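Side-chain contacts in cysteine protease (Xylella fastidiosa, PDB 3OIS), which probably cleaves peptide bonds as a papain-like cysteine protease and binds the nucleotide uridine diphosphate: residues A[62-67]-A[264-269]; A[249-254]-A[272-277]. All coordinates share one frame; numbering follows the deposited sequence. Where two conformers were deposited one is given.

Contact 1 of 2, residues A[62-67]-A[264-269]; sequences DLTPPF and DGYFWM
Thr64 and Tyr266 lie nearest each other across the contact, their CA atoms 9.1 Å apart, and the gap between the loop 62-67 and the strand begun at Tyr266 is spanned mainly by the Tyr266 side chain. The two side chains approach from opposite directions. Thr64 sends its methyl to the far end of the phenol: with OG1 beside the backbone N (chi1 -60°), CG2 falls anti to that N, sits 3.6 Å from Tyr266 CZ and meets the ring obliquely. Pro65 adds its CD atom, 3.5 Å from Tyr266 OH, while its CG rests over one face of the Phe67 ring, toward the rim.

The other branch of Thr64 turns back into its own loop. Its OG1 is hydrogen-bonded to Asp62 OD1 at 2.7 Å, on the syn side of the carboxylate. Thr64 N donates to that same oxygen from above the carboxylate plane, closing an Asx turn that leads out of strand 60-62. Of these two bonds, the one to OG1 probably helps hold the rotamer that points the methyl at the tyrosine.

In this papain-family fold the contact ties the loop running toward helix 78-93 to strand 266-270 of the antiparallel sheet. A water joins the polar groups across the contact: it accepts from Tyr266 OH at 2.6 Å and donates to Pro65 O at 2.7 Å and to Phe67 O at 2.6 Å. Arg254 NH1, from strand 250-254, hydrogen-bonds both Tyr266 OH and Phe67 O, and Val69 and Val242 pack against the Tyr266 side chain.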
loop_
_atom_site.group_PDB
_atom_site.type_symbol
_atom_site.label_atom_id
_atom_site.label_comp_id
_atom_site.label_asym_id
_atom_site.label_seq_id
_atom_site.Cartn_x
_atom_site.Cartn_y
_atom_site.Cartn_z
ATOM N N ASP A 62 4.615 -13.882 11.317
ATOM C CA ASP A 62 3.283 -13.794 10.703
ATOM C C ASP A 62 2.457 -12.814 11.469
ATOM O O ASP A 62 1.791 -13.134 12.489
ATOM C CB ASP A 62 2.594 -15.157 10.550
ATOM C CG ASP A 62 1.271 -15.072 9.831
ATOM O OD1 ASP A 62 0.934 -14.033 9.254
ATOM O OD2 ASP A 62 0.497 -16.071 9.878
ATOM N N LEU A 63 2.447 -11.573 10.971
ATOM C CA LEU A 63 1.719 -10.478 11.662
ATOM C C LEU A 63 0.289 -10.334 11.129
ATOM O O LEU A 63 -0.341 -9.340 11.383
ATOM C CB LEU A 63 2.474 -9.101 11.500
ATOM C CG LEU A 63 3.995 -9.091 11.831
ATOM C CD1 LEU A 63 4.494 -7.631 11.881
ATOM C CD2 LEU A 63 4.250 -9.781 13.194
ATOM N N THR A 64 -0.139 -11.234 10.251
ATOM C CA THR A 64 -1.477 -11.056 9.616
ATOM C C THR A 64 -2.492 -10.623 10.695
ATOM O O THR A 64 -2.699 -11.317 11.702
ATOM C CB THR A 64 -1.977 -12.357 8.957
ATOM O OG1 THR A 64 -1.078 -12.779 7.949
ATOM C CG2 THR A 64 -3.373 -12.170 8.258
ATOM N N PRO A 65 -3.188 -9.534 10.469
ATOM C CA PRO A 65 -4.104 -9.001 11.501
ATOM C C PRO A 65 -5.519 -9.630 11.338
ATOM O O PRO A 65 -5.762 -10.357 10.357
ATOM C CB PRO A 65 -4.087 -7.494 11.208
ATOM C CG PRO A 65 -3.960 -7.442 9.750
ATOM C CD PRO A 65 -2.961 -8.596 9.359
ATOM N N PRO A 66 -6.429 -9.383 12.292
ATOM C CA PRO A 66 -7.705 -10.031 12.150
ATOM C C PRO A 66 -8.623 -9.358 11.140
ATOM O O PRO A 66 -9.474 -10.064 10.550
ATOM C CB PRO A 66 -8.313 -9.938 13.571
ATOM C CG PRO A 66 -7.177 -9.501 14.489
ATOM C CD PRO A 66 -6.345 -8.638 13.558
ATOM N N PHE A 67 -8.382 -8.077 10.829
ATOM C CA PHE A 67 -9.292 -7.423 9.904
ATOM C C PHE A 67 -9.069 -7.905 8.475
ATOM O O PHE A 67 -7.924 -8.040 8.028
ATOM C CB PHE A 67 -9.243 -5.898 10.023
ATOM C CG PHE A 67 -7.842 -5.267 9.744
ATOM C CD1 PHE A 67 -7.518 -4.690 8.491
ATOM C CD2 PHE A 67 -6.943 -5.151 10.756
ATOM C CE1 PHE A 67 -6.231 -4.031 8.354
ATOM C CE2 PHE A 67 -5.711 -4.556 10.678
ATOM C CZ PHE A 67 -5.294 -4.019 9.419
ATOM N N ASP A 264 -7.476 -15.768 1.052
ATOM C CA ASP A 264 -8.266 -14.722 1.707
ATOM C C ASP A 264 -7.722 -13.354 1.412
ATOM O O ASP A 264 -7.731 -12.477 2.261
ATOM C CB ASP A 264 -8.313 -14.900 3.221
ATOM C CG ASP A 264 -9.648 -15.285 3.695
ATOM O OD1 ASP A 264 -10.662 -14.592 3.346
ATOM O OD2 ASP A 264 -9.658 -16.319 4.397
ATOM N N GLY A 265 -7.247 -13.191 0.194
ATOM C CA GLY A 265 -6.753 -11.841 -0.182
ATOM C C GLY A 265 -5.254 -11.669 0.013
ATOM O O GLY A 265 -4.702 -10.598 -0.341
ATOM N N TYR A 266 -4.573 -12.642 0.609
ATOM C CA TYR A 266 -3.131 -12.576 0.837
ATOM C C TYR A 266 -2.324 -13.410 -0.198
ATOM O O TYR A 266 -2.835 -14.430 -0.772
ATOM C CB TYR A 266 -2.771 -13.105 2.250
ATOM C CG TYR A 266 -3.206 -12.135 3.344
ATOM C CD1 TYR A 266 -4.600 -11.987 3.718
ATOM C CD2 TYR A 266 -2.274 -11.312 3.986
ATOM C CE1 TYR A 266 -4.973 -11.104 4.711
ATOM C CE2 TYR A 266 -2.696 -10.390 4.976
ATOM C CZ TYR A 266 -4.027 -10.266 5.290
ATOM O OH TYR A 266 -4.387 -9.360 6.231
ATOM N N PHE A 267 -1.079 -13.012 -0.418
ATOM C CA PHE A 267 -0.187 -13.693 -1.375
ATOM C C PHE A 267 1.206 -13.842 -0.802
ATOM O O PHE A 267 1.532 -13.268 0.270
ATOM C CB PHE A 267 -0.116 -12.858 -2.682
ATOM C CG PHE A 267 -1.419 -12.780 -3.421
ATOM C CD1 PHE A 267 -2.405 -11.812 -3.115
ATOM C CD2 PHE A 267 -1.637 -13.660 -4.505
ATOM C CE1 PHE A 267 -3.635 -11.745 -3.902
ATOM C CE2 PHE A 267 -2.813 -13.587 -5.310
ATOM C CZ PHE A 267 -3.828 -12.645 -4.999
ATOM N N TRP A 268 2.034 -14.629 -1.482
ATOM C CA TRP A 268 3.424 -14.834 -1.130
ATOM C C TRP A 268 4.292 -14.312 -2.238
ATOM O O TRP A 268 4.068 -14.664 -3.436
ATOM C CB TRP A 268 3.737 -16.332 -1.044
ATOM C CG TRP A 268 3.207 -17.092 0.207
ATOM C CD1 TRP A 268 2.330 -18.167 0.197
ATOM C CD2 TRP A 268 3.644 -16.944 1.578
ATOM N NE1 TRP A 268 2.163 -18.663 1.482
ATOM C CE2 TRP A 268 2.924 -17.916 2.348
ATOM C CE3 TRP A 268 4.504 -16.044 2.241
ATOM C CZ2 TRP A 268 3.041 -18.002 3.729
ATOM C CZ3 TRP A 268 4.679 -16.199 3.613
ATOM C CH2 TRP A 268 3.915 -17.143 4.340
ATOM N N MET A 269 5.266 -13.467 -1.860
ATOM C CA MET A 269 6.191 -12.855 -2.800
ATOM C C MET A 269 7.607 -13.439 -2.549
ATOM O O MET A 269 8.081 -13.332 -1.460
ATOM C CB MET A 269 6.287 -11.317 -2.609
ATOM C CG MET A 269 7.307 -10.714 -3.620
ATOM S SD MET A 269 7.270 -8.856 -3.522
ATOM C CE MET A 269 5.787 -8.524 -4.512
HETATM O O HOH W 1 -6.371 -10.064 7.750
#

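Contact 2 of 2, residues A[249-254]-A[272-277]; sequences RHFRIR and EYISNT
Arg249 and Glu272 form the charged part of the contact, a salt bridge between exposed side chains. Arg249 NH1 donates to Glu272 OE1 over 3.2 Å, with an N-H...O angle of 164°. The oxygen lies close to the guanidinium plane, at its edge, yet the N-H comes in from above the carboxylate plane, the two flat groups being turned 63° against each other. Both chains are bent on the way to the bridge, Arg249 at chi3 (49°) and Glu272 at chi2. The second carboxylate oxygen is linked through water: one molecule donates to Glu272 OE2 at 2.8 Å and to Arg249 O at 2.7 Å, adding a backbone tie beside the side-chain one.

The apolar part is buried. Ile274 crosses Phe251 at about a right angle and applies both branches to it. Its CD1 makes a CH-pi contact over one ring face, 4.2 Å from the centroid, while CG2 touches nearer the rim, 3.6 Å from Phe251 CE2. Leu194 of helix 191-199 packs against both residues.

Arg249 and His250 both face Asp245 in a G1 beta bulge, where strand 233-245 turns back into strand 250-254. The contact lays the short helix 271-274 against the start of the second strand of this hairpin, in the antiparallel sheet of the papain-like fold.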
loop_
_atom_site.group_PDB
_atom_site.type_symbol
_atom_site.label_atom_id
_atom_site.label_comp_id
_atom_site.label_asym_id
_atom_site.label_seq_id
_atom_site.Cartn_x
_atom_site.Cartn_y
_atom_site.Cartn_z
ATOM N N ARG A 249 10.897 -19.209 1.579
ATOM C CA ARG A 249 11.624 -18.003 1.102
ATOM C C ARG A 249 10.637 -17.098 0.326
ATOM O O ARG A 249 10.880 -16.682 -0.812
ATOM C CB ARG A 249 12.867 -18.380 0.255
ATOM C CG ARG A 249 13.971 -19.158 1.080
ATOM C CD ARG A 249 15.115 -19.627 0.139
ATOM N NE ARG A 249 15.547 -18.482 -0.687
ATOM C CZ ARG A 249 16.367 -17.498 -0.299
ATOM N NH1 ARG A 249 16.616 -16.489 -1.149
ATOM N NH2 ARG A 249 16.969 -17.522 0.905
ATOM N N HIS A 250 9.525 -16.833 0.981
ATOM C CA HIS A 250 8.535 -15.783 0.503
ATOM C C HIS A 250 8.165 -14.845 1.647
ATOM O O HIS A 250 8.155 -15.268 2.802
ATOM C CB HIS A 250 7.266 -16.388 -0.040
ATOM C CG HIS A 250 7.389 -17.036 -1.386
ATOM N ND1 HIS A 250 8.181 -18.152 -1.619
ATOM C CD2 HIS A 250 6.795 -16.740 -2.566
ATOM C CE1 HIS A 250 8.074 -18.496 -2.894
ATOM N NE2 HIS A 250 7.211 -17.672 -3.478
ATOM N N PHE A 251 7.875 -13.587 1.322
ATOM C CA PHE A 251 7.238 -12.600 2.197
ATOM C C PHE A 251 5.744 -12.644 1.972
ATOM O O PHE A 251 5.253 -12.911 0.845
ATOM C CB PHE A 251 7.756 -11.155 1.903
ATOM C CG PHE A 251 9.135 -10.892 2.437
ATOM C CD1 PHE A 251 9.303 -10.229 3.634
ATOM C CD2 PHE A 251 10.225 -11.271 1.722
ATOM C CE1 PHE A 251 10.540 -9.932 4.170
ATOM C CE2 PHE A 251 11.553 -11.021 2.252
ATOM C CZ PHE A 251 11.704 -10.337 3.470
ATOM N N ARG A 252 4.999 -12.458 3.066
ATOM C CA ARG A 252 3.520 -12.507 2.988
ATOM C C ARG A 252 2.997 -11.100 2.766
ATOM O O ARG A 252 3.358 -10.157 3.496
ATOM C CB ARG A 252 2.989 -12.981 4.352
ATOM C CG ARG A 252 1.482 -13.251 4.393
ATOM C CD ARG A 252 1.234 -14.428 3.508
ATOM N NE ARG A 252 -0.132 -14.925 3.768
ATOM C CZ ARG A 252 -0.705 -15.933 3.092
ATOM N NH1 ARG A 252 -0.109 -16.476 1.999
ATOM N NH2 ARG A 252 -1.923 -16.394 3.484
ATOM N N ILE A 253 2.171 -10.957 1.728
ATOM C CA ILE A 253 1.620 -9.620 1.384
ATOM C C ILE A 253 0.089 -9.602 1.497
ATOM O O ILE A 253 -0.581 -10.507 1.052
ATOM C CB ILE A 253 2.190 -9.109 0.021
ATOM C CG1 ILE A 253 1.867 -10.041 -1.065
ATOM C CG2 ILE A 253 3.762 -8.940 0.060
ATOM C CD1 ILE A 253 2.118 -9.373 -2.443
ATOM N N ARG A 254 -0.441 -8.541 2.106
ATOM C CA ARG A 254 -1.881 -8.224 2.147
ATOM C C ARG A 254 -2.188 -7.485 0.907
ATOM O O ARG A 254 -1.705 -6.374 0.684
ATOM C CB ARG A 254 -2.066 -7.341 3.366
ATOM C CG ARG A 254 -3.539 -6.919 3.590
ATOM C CD ARG A 254 -3.625 -5.897 4.752
ATOM N NE ARG A 254 -4.880 -5.215 4.709
ATOM C CZ ARG A 254 -6.053 -5.656 5.238
ATOM N NH1 ARG A 254 -6.111 -6.826 5.915
ATOM N NH2 ARG A 254 -7.168 -4.935 5.109
ATOM N N GLU A 272 13.594 -13.262 -3.811
ATOM C CA GLU A 272 14.349 -12.706 -4.974
ATOM C C GLU A 272 13.535 -11.611 -5.699
ATOM O O GLU A 272 14.102 -10.813 -6.478
ATOM C CB GLU A 272 14.633 -13.840 -5.985
ATOM C CG GLU A 272 15.471 -15.074 -5.486
ATOM C CD GLU A 272 14.713 -16.129 -4.590
ATOM O OE1 GLU A 272 15.426 -17.058 -4.083
ATOM O OE2 GLU A 272 13.445 -16.052 -4.354
ATOM N N TYR A 273 12.235 -11.593 -5.482
ATOM C CA TYR A 273 11.405 -10.577 -6.115
ATOM C C TYR A 273 11.536 -9.300 -5.271
ATOM O O TYR A 273 11.920 -8.236 -5.784
ATOM C CB TYR A 273 9.980 -11.113 -6.135
ATOM C CG TYR A 273 8.996 -10.392 -7.072
ATOM C CD1 TYR A 273 8.253 -11.159 -7.955
ATOM C CD2 TYR A 273 8.824 -8.982 -7.089
ATOM C CE1 TYR A 273 7.341 -10.608 -8.779
ATOM C CE2 TYR A 273 7.924 -8.387 -8.008
ATOM C CZ TYR A 273 7.147 -9.218 -8.810
ATOM O OH TYR A 273 6.242 -8.713 -9.723
ATOM N N ILE A 274 11.208 -9.392 -3.974
ATOM C CA ILE A 274 11.207 -8.194 -3.148
ATOM C C ILE A 274 12.578 -7.492 -3.036
ATOM O O ILE A 274 12.634 -6.263 -2.853
ATOM C CB ILE A 274 10.629 -8.531 -1.728
ATOM C CG1 ILE A 274 10.014 -7.286 -1.092
ATOM C CG2 ILE A 274 11.756 -9.217 -0.887
ATOM C CD1 ILE A 274 9.129 -7.597 0.245
ATOM N N SER A 275 13.661 -8.255 -3.136
ATOM C CA SER A 275 14.995 -7.703 -2.959
ATOM C C SER A 275 15.586 -7.173 -4.257
ATOM O O SER A 275 16.636 -6.592 -4.200
ATOM C CB SER A 275 15.902 -8.801 -2.339
ATOM O OG SER A 275 16.161 -9.815 -3.287
ATOM N N ASN A 276 14.883 -7.364 -5.383
ATOM C CA ASN A 276 15.321 -6.850 -6.681
ATOM C C ASN A 276 14.967 -5.356 -6.861
ATOM O O ASN A 276 13.797 -4.987 -6.863
ATOM C CB ASN A 276 14.778 -7.736 -7.811
ATOM C CG ASN A 276 15.403 -7.409 -9.173
ATOM O OD1 ASN A 276 15.843 -6.307 -9.392
ATOM N ND2 ASN A 276 15.490 -8.407 -10.070
ATOM N N THR A 277 15.995 -4.489 -6.970
ATOM C CA THR A 277 15.770 -3.058 -7.114
ATOM C C THR A 277 15.030 -2.699 -8.391
ATOM O O THR A 277 14.450 -1.590 -8.439
ATOM C CB THR A 277 17.093 -2.263 -7.077
ATOM O OG1 THR A 277 17.953 -2.772 -8.106
ATOM C CG2 THR A 277 17.679 -2.384 -5.726
HETATM O O HOH W 2 11.748 -17.829 -3.060
#

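How the contacts relate
Strands 250-254 and 266-270 are neighbours in one antiparallel sheet, and each contact uses one of them: contact 1 fastens the sheet to the loop after strand 60-62, contact 2 to the short helix that directly follows strand 266-270. Backbone pairing joins them, with Met269 N 2.8 Å from Phe251 O in a probable hydrogen bond. Their centres lie about 14 Å apart. Both are partly buried, but differently built. Contact 1 reaches across with one buried tyrosine whose hydroxyl relies on water and arginine; contact 2 separates an aromatic-aliphatic interior from an ionic surface pair. Arg254 of strand 250-254, in a segment of contact 2, hydrogen-bonds the Tyr266 hydroxyl, tying the two contacts through a side chain.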